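Local structure of kinesin-like protein Nod (Drosophila melanogaster, 3DC4) at residues F94-L99 / Q303-F308; D148-Y153 / I226-K231. The protein is a kinesin-family microtubule-binding ATPase needed for meiotic segregation of non-exchange chromosomes, represented here by its catalytic motor domain bound to ADP and magnesium. One frame throughout, in Å; residues are numbered along the deposited sequence.

Interaction 1: residues F94-L99 / Q303-F308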
ATOM      1  N   PHE A  94       7.582  13.168   5.155  1.00 23.30           N
ATOM      2  CA  PHE A  94       6.927  12.132   5.948  1.00 23.40           C
ATOM      3  C   PHE A  94       6.902  10.793   5.208  1.00 21.84           C
ATOM      4  O   PHE A  94       6.770  10.756   3.986  1.00 21.70           O
ATOM      5  CB  PHE A  94       5.495  12.560   6.315  1.00 23.93           C
ATOM      6  CG  PHE A  94       5.424  13.837   7.112  1.00 27.17           C
ATOM      7  CD1 PHE A  94       5.370  15.072   6.471  1.00 27.31           C
ATOM      8  CD2 PHE A  94       5.426  13.806   8.503  1.00 27.93           C
ATOM      9  CE1 PHE A  94       5.318  16.258   7.204  1.00 30.64           C
ATOM     10  CE2 PHE A  94       5.374  14.985   9.247  1.00 31.00           C
ATOM     11  CZ  PHE A  94       5.321  16.215   8.595  1.00 30.15           C
ATOM     12  N   GLN A  95       7.060   9.703   5.955  1.00 22.08           N
ATOM     13  CA  GLN A  95       7.033   8.365   5.379  1.00 21.60           C
ATOM     14  C   GLN A  95       5.565   8.047   5.105  1.00 21.43           C
ATOM     15  O   GLN A  95       4.697   8.387   5.910  1.00 20.84           O
ATOM     16  CB  GLN A  95       7.623   7.345   6.356  1.00 22.44           C
ATOM     17  CG  GLN A  95       8.983   7.726   6.942  1.00 21.63           C
ATOM     18  CD  GLN A  95      10.004   8.104   5.896  1.00 22.58           C
ATOM     19  OE1 GLN A  95      10.075   7.489   4.825  1.00 19.80           O
ATOM     20  NE2 GLN A  95      10.814   9.120   6.202  1.00 22.79           N
ATOM     21  N   CYS A  96       5.294   7.409   3.970  1.00 20.09           N
ATOM     22  CA  CYS A  96       3.927   7.076   3.570  1.00 19.12           C
ATOM     23  C   CYS A  96       3.806   5.636   3.094  1.00 19.16           C
ATOM     24  O   CYS A  96       4.677   5.138   2.380  1.00 18.53           O
ATOM     25  CB  CYS A  96       3.467   7.993   2.432  1.00 18.93           C
ATOM     26  SG  CYS A  96       3.441   9.762   2.810  1.00 21.44           S
ATOM     27  N   THR A  97       2.708   4.982   3.465  1.00 16.82           N
ATOM     28  CA  THR A  97       2.467   3.605   3.057  1.00 16.96           C
ATOM     29  C   THR A  97       1.018   3.428   2.601  1.00 16.47           C
ATOM     30  O   THR A  97       0.091   3.826   3.296  1.00 16.90           O
ATOM     31  CB  THR A  97       2.751   2.630   4.214  1.00 16.32           C
ATOM     32  OG1 THR A  97       4.124   2.762   4.617  1.00 16.44           O
ATOM     33  CG2 THR A  97       2.487   1.194   3.787  1.00 17.18           C
ATOM     34  N   ALA A  98       0.838   2.866   1.412  1.00 16.84           N
ATOM     35  CA  ALA A  98      -0.494   2.602   0.879  1.00 17.35           C
ATOM     36  C   ALA A  98      -0.467   1.096   0.668  1.00 18.08           C
ATOM     37  O   ALA A  98       0.341   0.577  -0.106  1.00 18.77           O
ATOM     38  CB  ALA A  98      -0.720   3.346  -0.448  1.00 19.02           C
ATOM     39  N   LEU A  99      -1.346   0.396   1.372  1.00 14.97           N
ATOM     40  CA  LEU A  99      -1.383  -1.054   1.300  1.00 15.07           C
ATOM     41  C   LEU A  99      -2.715  -1.644   0.882  1.00 14.10           C
ATOM     42  O   LEU A  99      -3.756  -1.356   1.477  1.00 14.05           O
ATOM     43  CB  LEU A  99      -0.947  -1.627   2.656  1.00 17.60           C
ATOM     44  CG  LEU A  99      -0.917  -3.137   2.885  1.00 20.84           C
ATOM     45  CD1 LEU A  99       0.039  -3.437   4.030  1.00 22.69           C
ATOM     46  CD2 LEU A  99      -2.319  -3.656   3.196  1.00 19.80           C
ATOM     47  N   GLN A 303       4.380  10.392  13.098  1.00 28.37           N
ATOM     48  CA  GLN A 303       4.092  11.325  12.020  1.00 29.06           C
ATOM     49  C   GLN A 303       4.454  10.673  10.689  1.00 26.39           C
ATOM     50  O   GLN A 303       4.930  11.346   9.779  1.00 26.50           O
ATOM     51  CB  GLN A 303       5.151  12.432  11.989  1.00 30.64           C
ATOM     52  CG  GLN A 303       5.152  13.307  13.237  1.00 35.91           C
ATOM     53  CD  GLN A 303       5.964  14.574  13.060  1.00 39.04           C
ATOM     54  OE1 GLN A 303       7.181  14.527  12.871  1.00 41.59           O
ATOM     55  NE2 GLN A 303       5.292  15.718  13.121  1.00 41.03           N
ATOM     56  N   SER A 304       4.189   9.381  10.556  1.00 24.11           N
ATOM     57  CA  SER A 304       4.123   8.699   9.270  1.00 23.97           C
ATOM     58  C   SER A 304       2.656   8.488   8.904  1.00 22.65           C
ATOM     59  O   SER A 304       1.775   8.613   9.759  1.00 21.60           O
ATOM     60  CB  SER A 304       4.860   7.365   9.325  1.00 24.38           C
ATOM     61  OG  SER A 304       6.254   7.590   9.463  1.00 26.19           O
ATOM     62  N   TYR A 305       2.404   8.179   7.633  1.00 19.68           N
ATOM     63  CA  TYR A 305       1.048   7.961   7.136  1.00 18.58           C
ATOM     64  C   TYR A 305       0.809   6.532   6.688  1.00 17.22           C
ATOM     65  O   TYR A 305       1.633   5.944   5.995  1.00 14.58           O
ATOM     66  CB  TYR A 305       0.755   8.900   5.967  1.00 21.23           C
ATOM     67  CG  TYR A 305       0.697  10.350   6.364  1.00 23.67           C
ATOM     68  CD1 TYR A 305       1.864  11.080   6.599  1.00 24.69           C
ATOM     69  CD2 TYR A 305      -0.529  10.984   6.530  1.00 25.13           C
ATOM     70  CE1 TYR A 305       1.806  12.406   6.992  1.00 25.34           C
ATOM     71  CE2 TYR A 305      -0.606  12.305   6.921  1.00 26.29           C
ATOM     72  CZ  TYR A 305       0.561  13.010   7.153  1.00 27.32           C
ATOM     73  OH  TYR A 305       0.472  14.321   7.556  1.00 28.75           O
ATOM     74  N   LEU A 306      -0.332   5.977   7.087  1.00 17.00           N
ATOM     75  CA  LEU A 306      -0.688   4.612   6.722  1.00 18.25           C
ATOM     76  C   LEU A 306      -2.100   4.576   6.152  1.00 19.25           C
ATOM     77  O   LEU A 306      -3.052   5.009   6.800  1.00 18.36           O
ATOM     78  CB  LEU A 306      -0.588   3.699   7.950  1.00 20.26           C
ATOM     79  CG  LEU A 306      -1.017   2.234   7.823  1.00 19.40           C
ATOM     80  CD1 LEU A 306      -0.231   1.556   6.720  1.00 22.13           C
ATOM     81  CD2 LEU A 306      -0.804   1.519   9.155  1.00 21.49           C
ATOM     82  N   THR A 307      -2.226   4.066   4.930  1.00 17.35           N
ATOM     83  CA  THR A 307      -3.526   3.971   4.280  1.00 16.84           C
ATOM     84  C   THR A 307      -3.789   2.551   3.784  1.00 16.52           C
ATOM     85  O   THR A 307      -2.998   1.980   3.025  1.00 16.51           O
ATOM     86  CB  THR A 307      -3.635   4.948   3.094  1.00 17.61           C
ATOM     87  OG1 THR A 307      -3.569   6.295   3.581  1.00 21.05           O
ATOM     88  CG2 THR A 307      -4.961   4.747   2.357  1.00 18.06           C
ATOM     89  N   PHE A 308      -4.906   1.989   4.238  1.00 13.11           N
ATOM     90  CA  PHE A 308      -5.333   0.638   3.874  1.00 14.42           C
ATOM     91  C   PHE A 308      -6.337   0.680   2.743  1.00 14.60           C
ATOM     92  O   PHE A 308      -7.228   1.529   2.737  1.00 15.19           O
ATOM     93  CB  PHE A 308      -6.035  -0.045   5.051  1.00 16.38           C
ATOM     94  CG  PHE A 308      -5.123  -0.472   6.153  1.00 16.77           C
ATOM     95  CD1 PHE A 308      -4.499  -1.716   6.106  1.00 19.65           C
ATOM     96  CD2 PHE A 308      -4.927   0.342   7.262  1.00 19.79           C
ATOM     97  CE1 PHE A 308      -3.700  -2.149   7.159  1.00 19.59           C
ATOM     98  CE2 PHE A 308      -4.130  -0.079   8.323  1.00 17.26           C
ATOM     99  CZ  PHE A 308      -3.514  -1.332   8.268  1.00 17.42           C
TER
HETATM  100  O   HOH W   1       7.206  10.220   8.808  1.00 20.22           O
HETATM  101  O   HOH W   2       4.069   4.870   6.281  1.00 22.82           O

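Interaction 2: residues D148-Y153 / I226-K231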
ATOM      1  N   ASP A 148      17.742  22.152  -1.435  1.00 66.91           N
ATOM      2  CA  ASP A 148      18.696  21.134  -1.848  1.00 62.24           C
ATOM      3  C   ASP A 148      18.111  20.453  -3.085  1.00 58.00           C
ATOM      4  O   ASP A 148      16.994  20.772  -3.487  1.00 58.91           O
ATOM      5  CB  ASP A 148      18.882  20.102  -0.738  1.00 63.26           C
ATOM      6  CG  ASP A 148      17.571  19.471  -0.324  1.00 64.95           C
ATOM      7  OD1 ASP A 148      16.896  18.840  -1.183  1.00 66.10           O
ATOM      8  OD2 ASP A 148      17.230  19.635   0.873  1.00 66.22           O
ATOM      9  N   ALA A 149      18.841  19.507  -3.672  1.00 51.80           N
ATOM     10  CA  ALA A 149      18.348  18.802  -4.848  1.00 45.47           C
ATOM     11  C   ALA A 149      17.676  17.521  -4.385  1.00 42.23           C
ATOM     12  O   ALA A 149      18.050  16.955  -3.356  1.00 39.14           O
ATOM     13  CB  ALA A 149      19.500  18.470  -5.804  1.00 44.62           C
ATOM     14  N   ILE A 150      16.686  17.064  -5.144  1.00 38.64           N
ATOM     15  CA  ILE A 150      15.963  15.847  -4.804  1.00 35.35           C
ATOM     16  C   ILE A 150      16.195  14.791  -5.869  1.00 32.89           C
ATOM     17  O   ILE A 150      16.255  15.102  -7.053  1.00 31.75           O
ATOM     18  CB  ILE A 150      14.443  16.110  -4.713  1.00 37.36           C
ATOM     19  CG1 ILE A 150      14.155  17.235  -3.717  1.00 38.77           C
ATOM     20  CG2 ILE A 150      13.726  14.833  -4.316  1.00 37.12           C
ATOM     21  CD1 ILE A 150      14.621  16.949  -2.307  1.00 39.43           C
ATOM     22  N   GLN A 151      16.348  13.545  -5.443  1.00 29.66           N
ATOM     23  CA  GLN A 151      16.524  12.449  -6.383  1.00 28.88           C
ATOM     24  C   GLN A 151      15.502  11.382  -6.043  1.00 25.62           C
ATOM     25  O   GLN A 151      15.213  11.150  -4.870  1.00 24.51           O
ATOM     26  CB  GLN A 151      17.937  11.877  -6.304  1.00 31.45           C
ATOM     27  CG  GLN A 151      19.003  12.872  -6.738  1.00 38.43           C
ATOM     28  CD  GLN A 151      20.355  12.224  -6.901  1.00 41.75           C
ATOM     29  OE1 GLN A 151      20.964  11.773  -5.928  1.00 46.17           O
ATOM     30  NE2 GLN A 151      20.828  12.156  -8.135  1.00 43.08           N
ATOM     31  N   VAL A 152      14.969  10.734  -7.070  1.00 23.99           N
ATOM     32  CA  VAL A 152      13.949   9.709  -6.893  1.00 21.74           C
ATOM     33  C   VAL A 152      14.447   8.317  -7.267  1.00 23.11           C
ATOM     34  O   VAL A 152      15.184   8.147  -8.239  1.00 23.53           O
ATOM     35  CB  VAL A 152      12.708  10.039  -7.749  1.00 20.26           C
ATOM     36  CG1 VAL A 152      11.549   9.125  -7.375  1.00 20.43           C
ATOM     37  CG2 VAL A 152      12.335  11.494  -7.566  1.00 20.13           C
ATOM     38  N   TYR A 153      14.042   7.324  -6.482  1.00 21.77           N
ATOM     39  CA  TYR A 153      14.445   5.946  -6.721  1.00 20.64           C
ATOM     40  C   TYR A 153      13.281   5.008  -6.452  1.00 21.26           C
ATOM     41  O   TYR A 153      12.249   5.417  -5.920  1.00 19.29           O
ATOM     42  CB  TYR A 153      15.606   5.550  -5.800  1.00 20.80           C
ATOM     43  CG  TYR A 153      16.810   6.462  -5.862  1.00 22.42           C
ATOM     44  CD1 TYR A 153      16.827   7.680  -5.177  1.00 23.96           C
ATOM     45  CD2 TYR A 153      17.929   6.108  -6.613  1.00 23.28           C
ATOM     46  CE1 TYR A 153      17.934   8.526  -5.240  1.00 24.26           C
ATOM     47  CE2 TYR A 153      19.036   6.945  -6.686  1.00 24.23           C
ATOM     48  CZ  TYR A 153      19.035   8.151  -6.000  1.00 25.07           C
ATOM     49  OH  TYR A 153      20.128   8.984  -6.092  1.00 25.61           O
ATOM     50  N   ILE A 226       8.757   4.083  -3.638  1.00 18.21           N
ATOM     51  CA  ILE A 226       9.261   5.247  -4.337  1.00 18.40           C
ATOM     52  C   ILE A 226      10.006   6.022  -3.257  1.00 19.94           C
ATOM     53  O   ILE A 226       9.410   6.444  -2.263  1.00 19.45           O
ATOM     54  CB  ILE A 226       8.114   6.104  -4.898  1.00 18.04           C
ATOM     55  CG1 ILE A 226       7.431   5.355  -6.043  1.00 17.85           C
ATOM     56  CG2 ILE A 226       8.644   7.454  -5.369  1.00 19.23           C
ATOM     57  CD1 ILE A 226       6.274   6.122  -6.688  1.00 19.49           C
ATOM     58  N   HIS A 227      11.314   6.173  -3.447  1.00 18.36           N
ATOM     59  CA  HIS A 227      12.163   6.878  -2.496  1.00 19.19           C
ATOM     60  C   HIS A 227      12.465   8.291  -2.970  1.00 19.96           C
ATOM     61  O   HIS A 227      12.831   8.509  -4.126  1.00 20.35           O
ATOM     62  CB  HIS A 227      13.496   6.144  -2.320  1.00 19.43           C
ATOM     63  CG  HIS A 227      13.366   4.738  -1.819  1.00 19.85           C
ATOM     64  ND1 HIS A 227      13.571   4.398  -0.498  1.00 20.61           N
ATOM     65  CD2 HIS A 227      13.070   3.583  -2.463  1.00 19.58           C
ATOM     66  CE1 HIS A 227      13.410   3.094  -0.351  1.00 21.63           C
ATOM     67  NE2 HIS A 227      13.106   2.576  -1.528  1.00 20.33           N
ATOM     68  N   VAL A 228      12.301   9.243  -2.060  1.00 20.18           N
ATOM     69  CA  VAL A 228      12.573  10.650  -2.316  1.00 20.71           C
ATOM     70  C   VAL A 228      13.761  10.960  -1.412  1.00 21.49           C
ATOM     71  O   VAL A 228      13.632  10.976  -0.184  1.00 20.16           O
ATOM     72  CB  VAL A 228      11.356  11.517  -1.925  1.00 21.21           C
ATOM     73  CG1 VAL A 228      11.689  12.994  -2.050  1.00 20.84           C
ATOM     74  CG2 VAL A 228      10.176  11.176  -2.835  1.00 22.17           C
ATOM     75  N   LYS A 229      14.920  11.184  -2.027  1.00 21.12           N
ATOM     76  CA  LYS A 229      16.151  11.440  -1.287  1.00 21.57           C
ATOM     77  C   LYS A 229      16.815  12.787  -1.536  1.00 22.72           C
ATOM     78  O   LYS A 229      16.911  13.246  -2.673  1.00 19.87           O
ATOM     79  CB  LYS A 229      17.173  10.338  -1.595  1.00 24.58           C
ATOM     80  CG  LYS A 229      16.821   8.952  -1.074  1.00 26.69           C
ATOM     81  CD  LYS A 229      18.002   8.002  -1.264  1.00 26.37           C
ATOM     82  CE  LYS A 229      17.797   6.681  -0.533  1.00 26.30           C
ATOM     83  NZ  LYS A 229      18.965   5.781  -0.732  1.00 27.30           N
ATOM     84  N   SER A 230      17.270  13.406  -0.452  1.00 22.39           N
ATOM     85  CA  SER A 230      17.985  14.677  -0.510  1.00 25.51           C
ATOM     86  C   SER A 230      19.182  14.467   0.401  1.00 25.84           C
ATOM     87  O   SER A 230      19.271  13.449   1.089  1.00 24.38           O
ATOM     88  CB  SER A 230      17.141  15.832   0.032  1.00 24.76           C
ATOM     89  OG  SER A 230      17.202  15.885   1.447  1.00 31.05           O
ATOM     90  N   LYS A 231      20.085  15.438   0.421  1.00 26.87           N
ATOM     91  CA  LYS A 231      21.283  15.352   1.242  1.00 27.18           C
ATOM     92  C   LYS A 231      20.961  15.145   2.718  1.00 26.16           C
ATOM     93  O   LYS A 231      21.714  14.492   3.434  1.00 24.90           O
ATOM     94  CB  LYS A 231      22.114  16.628   1.077  1.00 30.28           C
ATOM     95  CG  LYS A 231      23.480  16.570   1.725  1.00 34.31           C
ATOM     96  CD  LYS A 231      24.310  17.809   1.392  1.00 35.96           C
ATOM     97  CE  LYS A 231      23.638  19.077   1.888  1.00 36.39           C
ATOM     98  NZ  LYS A 231      24.474  20.271   1.623  1.00 40.66           N
TER
HETATM   99  O   HOH W   3      19.852  12.881  -3.746  1.00 36.78           O

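Interaction 1: residues F94-L99 / Q303-F308
Gln303 lies against the Phe94 ring, its CB 3.8 Å from Phe94 CE2, with the amide plane steeply turned to the ring. Ser304 OG sits 3.4 Å from Gln95 CB. It is hydrogen-bonded to Thr301 OG1 and to a water that accepts from Gln95 N and donates to Gln303 O. Tyr305 starts the parallel pairing. Its N donates to Gln95 O (2.9 Å) and its O takes Thr97 N. A second water links that O to Thr97 OG1, which is also hydrogen-bonded to Asn238 ND2. The Tyr305 ring turns its edge to the face of Phe94, offset, with planes at 88°. Tyr305 CE1 touches Phe94 CB (3.8 Å) and CG. An alanine at Phe94 keeps that CB but would probably leave a gap beside Gln303 CB and take away the ring face that the Tyr305 edge meets. Thr97 CG2, anti to its backbone N, lies 4.0 Å from Leu306 CD1. Thr307 N donates to Thr97 O and its O accepts Leu99 N, both at 2.8 Å. Phe308 CD1 packs on Leu99 CD2. The largely buried contact joins neighbouring parallel strands of the motor domain's central sheet. Four backbone bonds hold the register; waters and an aromatic pair lie at the start, apolar side chains toward the P-loop end.

Interaction 2: residues D148-Y153 / I226-K231
Tyr153 and Lys229 meet on one side of the sheet, their side chains crossing at about a right angle. Lys229 CD is 4.0 Å from Tyr153 CE1. Lys229 NZ lies over the Tyr153 ring, 18° off its normal, but 5.5 Å from the centroid is long, so any cation-pi attraction is weak at most. His227 O lies at the Tyr153 ring edge, near its plane. The His227 ring in turn has Tyr153 O at its edge, 4.0 Å from CD2. Both of its nitrogens are engaged: NE2 bonds Ser155 OG and ND1 bonds His234 NE2.

The backbones run antiparallel. Gln151 and Lys229 form one hydrogen-bonded pair, Tyr153 and His227 another, each with two N-H...O bonds. Tyr153 N points at a lone pair of His227 O, whereas His227 N comes to Tyr153 O from above the carbonyl plane, at 2.7 Å. A water donates to Gln151 OE1 and to Lys229 O, which therefore accepts from both the water and Gln151 N.

Val152 and Val228 are the non-hydrogen-bonded pair between them. Val152 CG1, anti to its backbone N (chi1 -169°), lies beside Ile226 CG2 at 3.9 Å. Ile150 CG2 touches Val228 CG1 at 3.6 Å.

The contact joins strands 151-160 and 220-229 near an edge of the motor domain, away from the nucleotide. Helix 127-141 packs on Val152 and Ile226, through Phe136 and through Leu128, Leu132 and Ile135. Strand 234-241 pairs with strand 220-229 along its other side, and the backbones of Val152 and Leu189 are hydrogen-bonded.

From the N terminus, the chain first passes 94-99, on a strand of the central sheet that leads into the P-loop. It then runs through the P-loop and helices 108-112 and 127-141 to 148-153. Interaction 2 closes the inner loop when 226-231 pairs back antiparallel. Strand 234-241 follows at once and reaches across to strand 96-101, joining the two regions. Interaction 1 closes the outer loop at 303-308, after 203 intervening residues. Interaction 2 is therefore nested inside interaction 1, and the two do not cross. Their centres are about 18 Å apart. Interaction 1 joins two parallel strands, and interaction 2 two antiparallel strands farther out in the same sheet.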